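Local coordinates for fiber KNOB domain (Avirulent turkey hemorrhagic enteritis virus, PDB 4D63), which forms the trimeric head of a siadenovirus fibre and binds sialic acid, probably serving the virus in attachment to host-cell glycans, at residues 58-66 / 98-106; 123-131 / 176-186. One frame throughout, in Å; residues are numbered along the deposited sequence.

Contact 1 (58-66 / 98-106); sequences VTKTAKVLR and IELRSADFL
Asp104 OD1 takes two threonine hydroxyls at once: Thr61 OG1 donates to it at 2.7 Å and Thr59 OG1 at 2.8 Å. The two arrive differently. Thr61 comes in on the syn side, 21° out of the carboxylate plane, whereas Thr59 approaches from above that plane, 41° out of it. In both threonines the hydroxyl sits between its own backbone N and carbonyl carbon, and both turn to the same oxygen. The other oxygen, Asp104 OD2, uses its anti lone pair for the backbone N of Arg101, so both ends of the carboxylate are held and its rotation is fixed. Together these bonds would probably favour the charged form of the acid.

Thr59 OG1 does more than donate. It also accepts from the backbone N of Thr61 and of Lys63, tying the turn to the aspartate. A water continues the link, bound by Lys60 N and by Asp104 O. The methyl Thr61 CG2 rests 3.6 Å from Ala103 CB.

Further along, the aliphatic part of Lys63 runs over the backbone of Glu99, with CD 3.3 Å from Glu99 O; its NZ makes only a weak bond to that oxygen, and the Glu99 carboxylate pairs with Lys175. Leu65 CD2 then meets Ile98 CG2 at 3.8 Å, an apolar end to the contact. The whole is a beta hairpin, strands 53-59 and 64-71 joined through a type I turn from Thr59 to Ala62 with an ST turn at Thr59, pinned to the 3-10 segment that follows strand 98-101.

Contact 2 (123-131 / 176-186); sequences RVESPTIPV and IKSVMLFTCLI. With SIA (N-acetyl-alpha-neuraminic acid), chain B.
Phe182 and Ile129 meet at the middle of a buried apolar seam in the all-beta head domain, where 123-131, leading into strand 129-137, lies against 176-186, which contains strand 181-185. The aromatic contact is a CH-pi one: Ile129 CD1 stands over one face of the Phe182 ring, 4.0 Å from its centroid and 21° off the normal. Ile129 has CG1 between its backbone N and carbonyl carbon (chi1 70°), which carries the chain across the ring at about a right angle, CG1 itself 3.6 Å from Phe182 CE2. Pro127 O lies at the edge of the ring, near its plane.

Aliphatic and sulfur contacts extend the seam both ways. On one side Met180 CB packs against Ile129 CD1, Met180 CG against Val131 CG1, and Val131 CB touches Ser178 CB at 3.8 Å. On the other, Cys184 SG sits 3.7 Å from Ser126 CB, and Val124 CG1 reaches Ile186 CD1, although Ile186 is poorly ordered. Ile78 and Leu76 of strand 75-80 add to this packing.

No direct polar bond joins the two segments; the polar groups use their own segment, adjoining residues, other strands, a water or another subunit. Ser126 OG donates to Pro127 O at 2.6 Å and is also bonded to Leu151 N, while Ser178 OG pairs with Gln132 N. One water bridges Glu125 O and Leu185 N. At the trimer interface, Thr128 OG1 bonds Val179 N of the second subunit.

The remaining group is the sialic acid. Glu125, its carboxylate held by Arg150, Thr152 and Val153, bends at chi2 (-57°) and accepts the sugar hydroxyl O4 on OE2 at 3.0 Å.

How the contacts relate
Contacts 1 and 2 lie on opposite sides of the chain's centre, their own centres about 17 Å apart, yet they touch where strand 98-101 runs beside strand 171-176. Ile98 N is 2.9 Å from Ile176 O, a probable hydrogen bond between neighbouring strands of one antiparallel sheet, and Ile98 CD1 packs on Met180 CE at 4.0 Å. Contact 1 closes before contact 2 opens along the chain. They differ in their relation to the ligand: contact 2 supplies Glu125 to the sialic acid pocket, completed by residues 152-156, with Met87 O of a neighbouring subunit also bonding the sugar, whereas in contact 1 the Leu106 side chain stays about 13 Å from a bound sialic acid.

Contact 1 (58-66 / 98-106)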
loop_
_atom_site.group_PDB
_atom_site.type_symbol
_atom_site.label_atom_id
_atom_site.label_comp_id
_atom_site.label_asym_id
_atom_site.label_seq_id
_atom_site.Cartn_x
_atom_site.Cartn_y
_atom_site.Cartn_z
ATOM N N VAL A 58 6.527 12.431 -19.117
ATOM C CA VAL A 58 5.739 12.489 -20.327
ATOM C C VAL A 58 5.744 11.105 -20.953
ATOM O O VAL A 58 6.764 10.410 -20.930
ATOM C CB VAL A 58 6.308 13.543 -21.307
ATOM C CG1 VAL A 58 5.463 13.605 -22.572
ATOM C CG2 VAL A 58 6.337 14.915 -20.624
ATOM N N THR A 59 4.589 10.696 -21.478
ATOM C CA THR A 59 4.443 9.382 -22.097
ATOM C C THR A 59 4.733 9.444 -23.587
ATOM O O THR A 59 4.877 10.522 -24.147
ATOM C CB THR A 59 3.009 8.839 -21.935
ATOM O OG1 THR A 59 2.122 9.599 -22.756
ATOM C CG2 THR A 59 2.532 8.917 -20.452
ATOM N N LYS A 60 4.774 8.264 -24.207
ATOM C CA LYS A 60 4.925 8.085 -25.656
ATOM C C LYS A 60 3.919 8.873 -26.478
ATOM O O LYS A 60 4.204 9.241 -27.600
ATOM C CB LYS A 60 4.790 6.601 -26.047
ATOM C CG LYS A 60 6.090 5.860 -26.354
ATOM C CD LYS A 60 5.806 4.371 -26.625
ATOM C CE LYS A 60 6.852 3.695 -27.523
ATOM N NZ LYS A 60 8.209 3.539 -26.889
ATOM N N THR A 61 2.725 9.088 -25.945
ATOM C CA THR A 61 1.713 9.846 -26.664
ATOM C C THR A 61 1.692 11.278 -26.157
ATOM O O THR A 61 0.709 11.977 -26.345
ATOM C CB THR A 61 0.306 9.216 -26.507
ATOM O OG1 THR A 61 -0.156 9.354 -25.161
ATOM C CG2 THR A 61 0.330 7.745 -26.871
ATOM N N ALA A 62 2.766 11.713 -25.505
ATOM C CA ALA A 62 2.859 13.075 -25.010
ATOM C C ALA A 62 1.872 13.414 -23.882
ATOM O O ALA A 62 1.641 14.600 -23.605
ATOM C CB ALA A 62 2.699 14.063 -26.157
ATOM N N LYS A 63 1.290 12.406 -23.223
ATOM C CA LYS A 63 0.550 12.680 -21.992
ATOM C C LYS A 63 1.562 13.130 -20.943
ATOM O O LYS A 63 2.625 12.560 -20.810
ATOM C CB LYS A 63 -0.266 11.475 -21.489
ATOM C CG LYS A 63 -1.272 11.903 -20.420
ATOM C CD LYS A 63 -2.135 10.784 -19.816
ATOM C CE LYS A 63 -3.466 11.354 -19.304
ATOM N NZ LYS A 63 -3.732 11.140 -17.848
ATOM N N VAL A 64 1.207 14.158 -20.199
ATOM C CA VAL A 64 2.039 14.702 -19.138
ATOM C C VAL A 64 1.496 14.159 -17.812
ATOM O O VAL A 64 0.300 14.321 -17.518
ATOM C CB VAL A 64 1.945 16.248 -19.142
ATOM C CG1 VAL A 64 2.694 16.872 -17.975
ATOM C CG2 VAL A 64 2.447 16.801 -20.477
ATOM N N LEU A 65 2.383 13.534 -17.027
ATOM C CA LEU A 65 2.057 13.086 -15.674
ATOM C C LEU A 65 2.798 13.956 -14.703
ATOM O O LEU A 65 4.020 13.835 -14.534
ATOM C CB LEU A 65 2.443 11.619 -15.440
ATOM C CG LEU A 65 2.001 10.623 -16.498
ATOM C CD1 LEU A 65 2.503 9.246 -16.112
ATOM C CD2 LEU A 65 0.487 10.615 -16.708
ATOM N N ARG A 66 2.050 14.812 -14.027
ATOM C CA ARG A 66 2.643 15.748 -13.127
ATOM C C ARG A 66 2.776 15.166 -11.718
ATOM O O ARG A 66 1.939 14.379 -11.262
ATOM C CB ARG A 66 1.824 17.047 -13.138
ATOM C CG ARG A 66 1.977 17.793 -14.462
ATOM C CD ARG A 66 0.897 18.829 -14.678
ATOM N NE ARG A 66 0.627 19.633 -13.476
ATOM C CZ ARG A 66 -0.445 19.527 -12.672
ATOM N NH1 ARG A 66 -1.413 18.631 -12.892
ATOM N NH2 ARG A 66 -0.553 20.342 -11.618
ATOM N N ILE A 98 -5.777 8.853 -13.383
ATOM C CA ILE A 98 -4.715 8.954 -14.393
ATOM C C ILE A 98 -5.006 7.917 -15.489
ATOM O O ILE A 98 -5.002 6.717 -15.248
ATOM C CB ILE A 98 -3.308 8.708 -13.830
ATOM C CG1 ILE A 98 -2.958 9.795 -12.808
ATOM C CG2 ILE A 98 -2.291 8.682 -14.972
ATOM C CD1 ILE A 98 -1.784 9.424 -11.931
ATOM N N GLU A 99 -5.245 8.383 -16.692
ATOM C CA GLU A 99 -5.707 7.523 -17.759
ATOM C C GLU A 99 -4.554 7.169 -18.669
ATOM O O GLU A 99 -3.922 8.045 -19.230
ATOM C CB GLU A 99 -6.795 8.236 -18.564
ATOM C CG GLU A 99 -7.978 8.663 -17.708
ATOM C CD GLU A 99 -9.024 9.424 -18.488
ATOM O OE1 GLU A 99 -8.627 10.245 -19.341
ATOM O OE2 GLU A 99 -10.236 9.212 -18.237
ATOM N N LEU A 100 -4.276 5.878 -18.794
ATOM C CA LEU A 100 -3.210 5.399 -19.649
ATOM C C LEU A 100 -3.786 4.473 -20.718
ATOM O O LEU A 100 -4.475 3.494 -20.401
ATOM C CB LEU A 100 -2.161 4.677 -18.796
ATOM C CG LEU A 100 -1.450 5.582 -17.778
ATOM C CD1 LEU A 100 -0.715 4.730 -16.749
ATOM C CD2 LEU A 100 -0.487 6.557 -18.482
ATOM N N ARG A 101 -3.535 4.805 -21.979
ATOM C CA ARG A 101 -4.085 4.058 -23.116
ATOM C C ARG A 101 -3.070 3.055 -23.613
ATOM O O ARG A 101 -1.914 3.124 -23.229
ATOM C CB ARG A 101 -4.439 5.026 -24.253
ATOM C CG ARG A 101 -5.428 6.109 -23.840
ATOM C CD ARG A 101 -6.141 6.782 -25.007
ATOM N NE ARG A 101 -7.597 6.657 -24.847
ATOM C CZ ARG A 101 -8.384 5.816 -25.533
ATOM N NH1 ARG A 101 -7.905 5.015 -26.484
ATOM N NH2 ARG A 101 -9.679 5.779 -25.273
ATOM N N SER A 102 -3.515 2.163 -24.501
ATOM C CA SER A 102 -2.696 1.141 -25.150
ATOM C C SER A 102 -1.421 1.705 -25.720
ATOM O O SER A 102 -0.367 1.138 -25.537
ATOM C CB SER A 102 -3.441 0.511 -26.350
ATOM O OG SER A 102 -4.697 -0.030 -25.989
ATOM N N ALA A 103 -1.548 2.813 -26.436
ATOM C CA ALA A 103 -0.431 3.454 -27.120
ATOM C C ALA A 103 0.690 3.987 -26.190
ATOM O O ALA A 103 1.822 4.205 -26.658
ATOM C CB ALA A 103 -0.967 4.579 -28.003
ATOM N N ASP A 104 0.369 4.202 -24.902
ATOM C CA ASP A 104 1.371 4.493 -23.849
ATOM C C ASP A 104 2.183 3.244 -23.356
ATOM O O ASP A 104 3.188 3.397 -22.644
ATOM C CB ASP A 104 0.693 5.174 -22.644
ATOM C CG ASP A 104 0.008 6.489 -23.006
ATOM O OD1 ASP A 104 0.711 7.358 -23.522
ATOM O OD2 ASP A 104 -1.230 6.664 -22.771
ATOM N N PHE A 105 1.754 2.028 -23.720
ATOM C CA PHE A 105 2.419 0.799 -23.264
ATOM C C PHE A 105 3.334 0.212 -24.310
ATOM O O PHE A 105 3.125 0.377 -25.517
ATOM C CB PHE A 105 1.417 -0.316 -22.929
ATOM C CG PHE A 105 0.343 0.091 -21.976
ATOM C CD1 PHE A 105 0.651 0.793 -20.825
ATOM C CD2 PHE A 105 -0.979 -0.226 -22.237
ATOM C CE1 PHE A 105 -0.350 1.184 -19.951
ATOM C CE2 PHE A 105 -1.982 0.166 -21.378
ATOM C CZ PHE A 105 -1.666 0.871 -20.230
ATOM N N LEU A 106 4.317 -0.534 -23.833
ATOM C CA LEU A 106 5.171 -1.316 -24.708
ATOM C C LEU A 106 4.446 -2.551 -25.182
ATOM O O LEU A 106 3.563 -3.084 -24.493
ATOM C CB LEU A 106 6.470 -1.727 -24.009
ATOM C CG LEU A 106 7.397 -0.579 -23.634
ATOM C CD1 LEU A 106 8.683 -1.140 -23.065
ATOM C CD2 LEU A 106 7.710 0.336 -24.808
HETATM O O HOH W 1 4.425 5.860 -22.618
#

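Contact 2 (123-131 / 176-186)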
loop_
_atom_site.group_PDB
_atom_site.type_symbol
_atom_site.label_atom_id
_atom_site.label_comp_id
_atom_site.label_asym_id
_atom_site.label_seq_id
_atom_site.Cartn_x
_atom_site.Cartn_y
_atom_site.Cartn_z
ATOM N N ARG A 123 14.764 9.507 -11.893
ATOM C CA ARG A 123 15.238 8.149 -12.182
ATOM C C ARG A 123 15.416 7.427 -10.874
ATOM O O ARG A 123 16.433 7.627 -10.185
ATOM C CB ARG A 123 16.576 8.169 -12.921
ATOM C CG ARG A 123 16.493 8.829 -14.277
ATOM C CD ARG A 123 17.766 8.683 -15.106
ATOM N NE ARG A 123 17.437 8.808 -16.535
ATOM C CZ ARG A 123 17.335 9.951 -17.225
ATOM N NH1 ARG A 123 17.566 11.122 -16.643
ATOM N NH2 ARG A 123 17.005 9.908 -18.526
ATOM N N VAL A 124 14.406 6.617 -10.532
ATOM C CA VAL A 124 14.333 5.915 -9.244
ATOM C C VAL A 124 13.926 4.475 -9.435
ATOM O O VAL A 124 13.165 4.144 -10.339
ATOM C CB VAL A 124 13.305 6.526 -8.268
ATOM C CG1 VAL A 124 13.747 7.889 -7.794
ATOM C CG2 VAL A 124 11.916 6.633 -8.880
ATOM N N GLU A 125 14.460 3.633 -8.569
ATOM C CA GLU A 125 13.977 2.291 -8.387
ATOM C C GLU A 125 13.051 2.332 -7.148
ATOM O O GLU A 125 13.527 2.266 -6.009
ATOM C CB GLU A 125 15.164 1.343 -8.164
ATOM C CG GLU A 125 16.047 1.061 -9.384
ATOM C CD GLU A 125 15.305 0.496 -10.600
ATOM O OE1 GLU A 125 14.298 -0.261 -10.451
ATOM O OE2 GLU A 125 15.748 0.815 -11.736
ATOM N N SER A 126 11.744 2.484 -7.355
ATOM C CA SER A 126 10.820 2.679 -6.239
ATOM C C SER A 126 10.388 1.335 -5.608
ATOM O O SER A 126 10.582 0.248 -6.196
ATOM C CB SER A 126 9.561 3.395 -6.724
ATOM O OG SER A 126 8.717 2.488 -7.404
ATOM N N PRO A 127 9.766 1.397 -4.429
ATOM C CA PRO A 127 9.067 0.187 -4.043
ATOM C C PRO A 127 7.777 0.076 -4.843
ATOM O O PRO A 127 7.436 0.960 -5.661
ATOM C CB PRO A 127 8.792 0.366 -2.542
ATOM C CG PRO A 127 9.256 1.755 -2.226
ATOM C CD PRO A 127 9.471 2.495 -3.514
ATOM N N THR A 128 7.115 -1.053 -4.632
ATOM C CA THR A 128 5.833 -1.363 -5.256
ATOM C C THR A 128 4.746 -0.799 -4.393
ATOM O O THR A 128 4.765 -0.994 -3.166
ATOM C CB THR A 128 5.607 -2.874 -5.377
ATOM O OG1 THR A 128 6.671 -3.487 -6.158
ATOM C CG2 THR A 128 4.291 -3.135 -6.033
ATOM N N ILE A 129 3.809 -0.088 -5.032
ATOM C CA ILE A 129 2.605 0.378 -4.358
ATOM C C ILE A 129 1.370 -0.211 -4.989
ATOM O O ILE A 129 1.271 -0.295 -6.207
ATOM C CB ILE A 129 2.493 1.943 -4.245
ATOM C CG1 ILE A 129 2.248 2.612 -5.570
ATOM C CG2 ILE A 129 3.755 2.527 -3.621
ATOM C CD1 ILE A 129 1.814 4.042 -5.387
ATOM N N PRO A 130 0.415 -0.667 -4.144
ATOM C CA PRO A 130 -0.860 -1.082 -4.688
ATOM C C PRO A 130 -1.802 0.104 -4.918
ATOM O O PRO A 130 -1.775 1.077 -4.163
ATOM C CB PRO A 130 -1.415 -2.031 -3.624
ATOM C CG PRO A 130 -0.370 -2.127 -2.549
ATOM C CD PRO A 130 0.521 -0.954 -2.700
ATOM N N VAL A 131 -2.641 -0.006 -5.932
ATOM C CA VAL A 131 -3.511 1.089 -6.346
ATOM C C VAL A 131 -4.863 0.525 -6.794
ATOM O O VAL A 131 -4.998 -0.687 -6.952
ATOM C CB VAL A 131 -2.888 1.919 -7.503
ATOM C CG1 VAL A 131 -1.539 2.451 -7.095
ATOM C CG2 VAL A 131 -2.770 1.098 -8.769
ATOM N N ILE A 176 -5.823 4.710 -13.287
ATOM C CA ILE A 176 -5.377 4.656 -11.907
ATOM C C ILE A 176 -6.215 5.656 -11.148
ATOM O O ILE A 176 -6.108 6.850 -11.382
ATOM C CB ILE A 176 -3.884 4.988 -11.773
ATOM C CG1 ILE A 176 -3.058 3.989 -12.581
ATOM C CG2 ILE A 176 -3.453 4.984 -10.298
ATOM C CD1 ILE A 176 -1.618 4.385 -12.691
ATOM N N LYS A 177 -7.041 5.150 -10.230
ATOM C CA LYS A 177 -8.025 5.951 -9.488
ATOM C C LYS A 177 -7.560 6.369 -8.095
ATOM O O LYS A 177 -8.280 7.067 -7.390
ATOM C CB LYS A 177 -9.287 5.118 -9.300
ATOM C CG LYS A 177 -9.824 4.586 -10.591
ATOM C CD LYS A 177 -10.502 5.676 -11.374
ATOM C CE LYS A 177 -11.776 5.163 -12.025
ATOM N NZ LYS A 177 -12.688 4.512 -11.040
ATOM N N SER A 178 -6.390 5.861 -7.716
ATOM C CA SER A 178 -5.725 6.104 -6.449
ATOM C C SER A 178 -4.768 7.284 -6.545
ATOM O O SER A 178 -4.159 7.483 -7.583
ATOM C CB SER A 178 -4.812 4.896 -6.141
ATOM O OG SER A 178 -5.458 3.969 -5.325
ATOM N N VAL A 179 -4.563 7.985 -5.430
ATOM C CA VAL A 179 -3.491 8.965 -5.309
ATOM C C VAL A 179 -2.189 8.242 -4.931
ATOM O O VAL A 179 -2.071 7.649 -3.834
ATOM C CB VAL A 179 -3.807 10.043 -4.243
ATOM C CG1 VAL A 179 -2.682 11.077 -4.197
ATOM C CG2 VAL A 179 -5.125 10.712 -4.557
ATOM N N MET A 180 -1.233 8.279 -5.846
ATOM C CA MET A 180 0.013 7.531 -5.739
ATOM C C MET A 180 1.094 8.374 -5.106
ATOM O O MET A 180 1.396 9.447 -5.591
ATOM C CB MET A 180 0.521 7.121 -7.127
ATOM C CG MET A 180 -0.396 6.098 -7.813
ATOM S SD MET A 180 0.343 5.319 -9.263
ATOM C CE MET A 180 0.692 6.776 -10.247
ATOM N N LEU A 181 1.724 7.844 -4.072
ATOM C CA LEU A 181 2.950 8.431 -3.543
ATOM C C LEU A 181 3.971 7.315 -3.279
ATOM O O LEU A 181 3.652 6.301 -2.680
ATOM C CB LEU A 181 2.666 9.229 -2.259
ATOM C CG LEU A 181 3.907 9.779 -1.525
ATOM C CD1 LEU A 181 3.533 11.087 -0.840
ATOM C CD2 LEU A 181 4.472 8.769 -0.520
ATOM N N PHE A 182 5.191 7.524 -3.758
ATOM C CA PHE A 182 6.260 6.592 -3.588
ATOM C C PHE A 182 7.269 7.186 -2.642
ATOM O O PHE A 182 7.735 8.312 -2.866
ATOM C CB PHE A 182 6.961 6.322 -4.937
ATOM C CG PHE A 182 6.059 5.752 -6.005
ATOM C CD1 PHE A 182 5.263 6.574 -6.774
ATOM C CD2 PHE A 182 6.009 4.375 -6.233
ATOM C CE1 PHE A 182 4.449 6.034 -7.751
ATOM C CE2 PHE A 182 5.205 3.853 -7.198
ATOM C CZ PHE A 182 4.417 4.679 -7.951
ATOM N N THR A 183 7.636 6.426 -1.624
ATOM C CA THR A 183 8.818 6.717 -0.824
ATOM C C THR A 183 9.976 5.841 -1.367
ATOM O O THR A 183 9.849 4.627 -1.417
ATOM C CB THR A 183 8.597 6.420 0.660
ATOM O OG1 THR A 183 7.524 7.236 1.172
ATOM C CG2 THR A 183 9.913 6.682 1.446
ATOM N N CYS A 184 11.078 6.470 -1.798
ATOM C CA CYS A 184 12.178 5.781 -2.460
ATOM C C CYS A 184 13.508 5.973 -1.719
ATOM O O CYS A 184 13.768 7.056 -1.181
ATOM C CB CYS A 184 12.321 6.315 -3.863
ATOM S SG CYS A 184 10.783 6.328 -4.776
ATOM N N LEU A 185 14.332 4.928 -1.701
ATOM C CA LEU A 185 15.714 5.023 -1.227
ATOM C C LEU A 185 16.670 5.186 -2.399
ATOM O O LEU A 185 16.662 4.391 -3.337
ATOM C CB LEU A 185 16.128 3.789 -0.428
ATOM C CG LEU A 185 15.488 3.685 0.954
ATOM C CD1 LEU A 185 16.161 2.578 1.747
ATOM C CD2 LEU A 185 15.581 5.002 1.705
ATOM N N ILE A 186 17.486 6.233 -2.332
ATOM C CA ILE A 186 18.520 6.492 -3.315
ATOM C C ILE A 186 19.857 5.970 -2.784
ATOM O O ILE A 186 20.208 6.245 -1.637
ATOM C CB ILE A 186 18.628 7.995 -3.601
ATOM C CG1 ILE A 186 17.248 8.572 -3.930
ATOM C CG2 ILE A 186 19.629 8.255 -4.725
ATOM C CD1 ILE A 186 16.450 7.754 -4.925
HETATM C C1 SIA B . 20.115 0.255 -16.851
HETATM C C2 SIA B . 20.793 -0.331 -15.618
HETATM C C3 SIA B . 20.409 0.445 -14.342
HETATM C C4 SIA B . 19.003 0.096 -13.836
HETATM C C5 SIA B . 18.929 -1.411 -13.638
HETATM C C6 SIA B . 19.189 -2.087 -14.994
HETATM C C7 SIA B . 19.180 -3.615 -14.948
HETATM C C8 SIA B . 19.779 -4.264 -16.211
HETATM C C9 SIA B . 21.009 -5.129 -15.913
HETATM C C10 SIA B . 17.561 -2.454 -11.887
HETATM C C11 SIA B . 16.199 -2.614 -11.247
HETATM N N5 SIA B . 17.655 -1.734 -13.007
HETATM O O1A SIA B . 19.610 1.399 -16.764
HETATM O O1B SIA B . 20.098 -0.404 -17.923
HETATM O O2 SIA B . 22.224 -0.312 -15.829
HETATM O O4 SIA B . 18.671 0.755 -12.592
HETATM O O6 SIA B . 20.496 -1.718 -15.433
HETATM O O7 SIA B . 19.920 -4.017 -13.780
HETATM O O8 SIA B . 18.831 -5.099 -16.885
HETATM O O9 SIA B . 21.726 -5.382 -17.130
HETATM O O10 SIA B . 18.534 -2.962 -11.381
HETATM O O HOH W 2 13.201 2.784 -3.243
#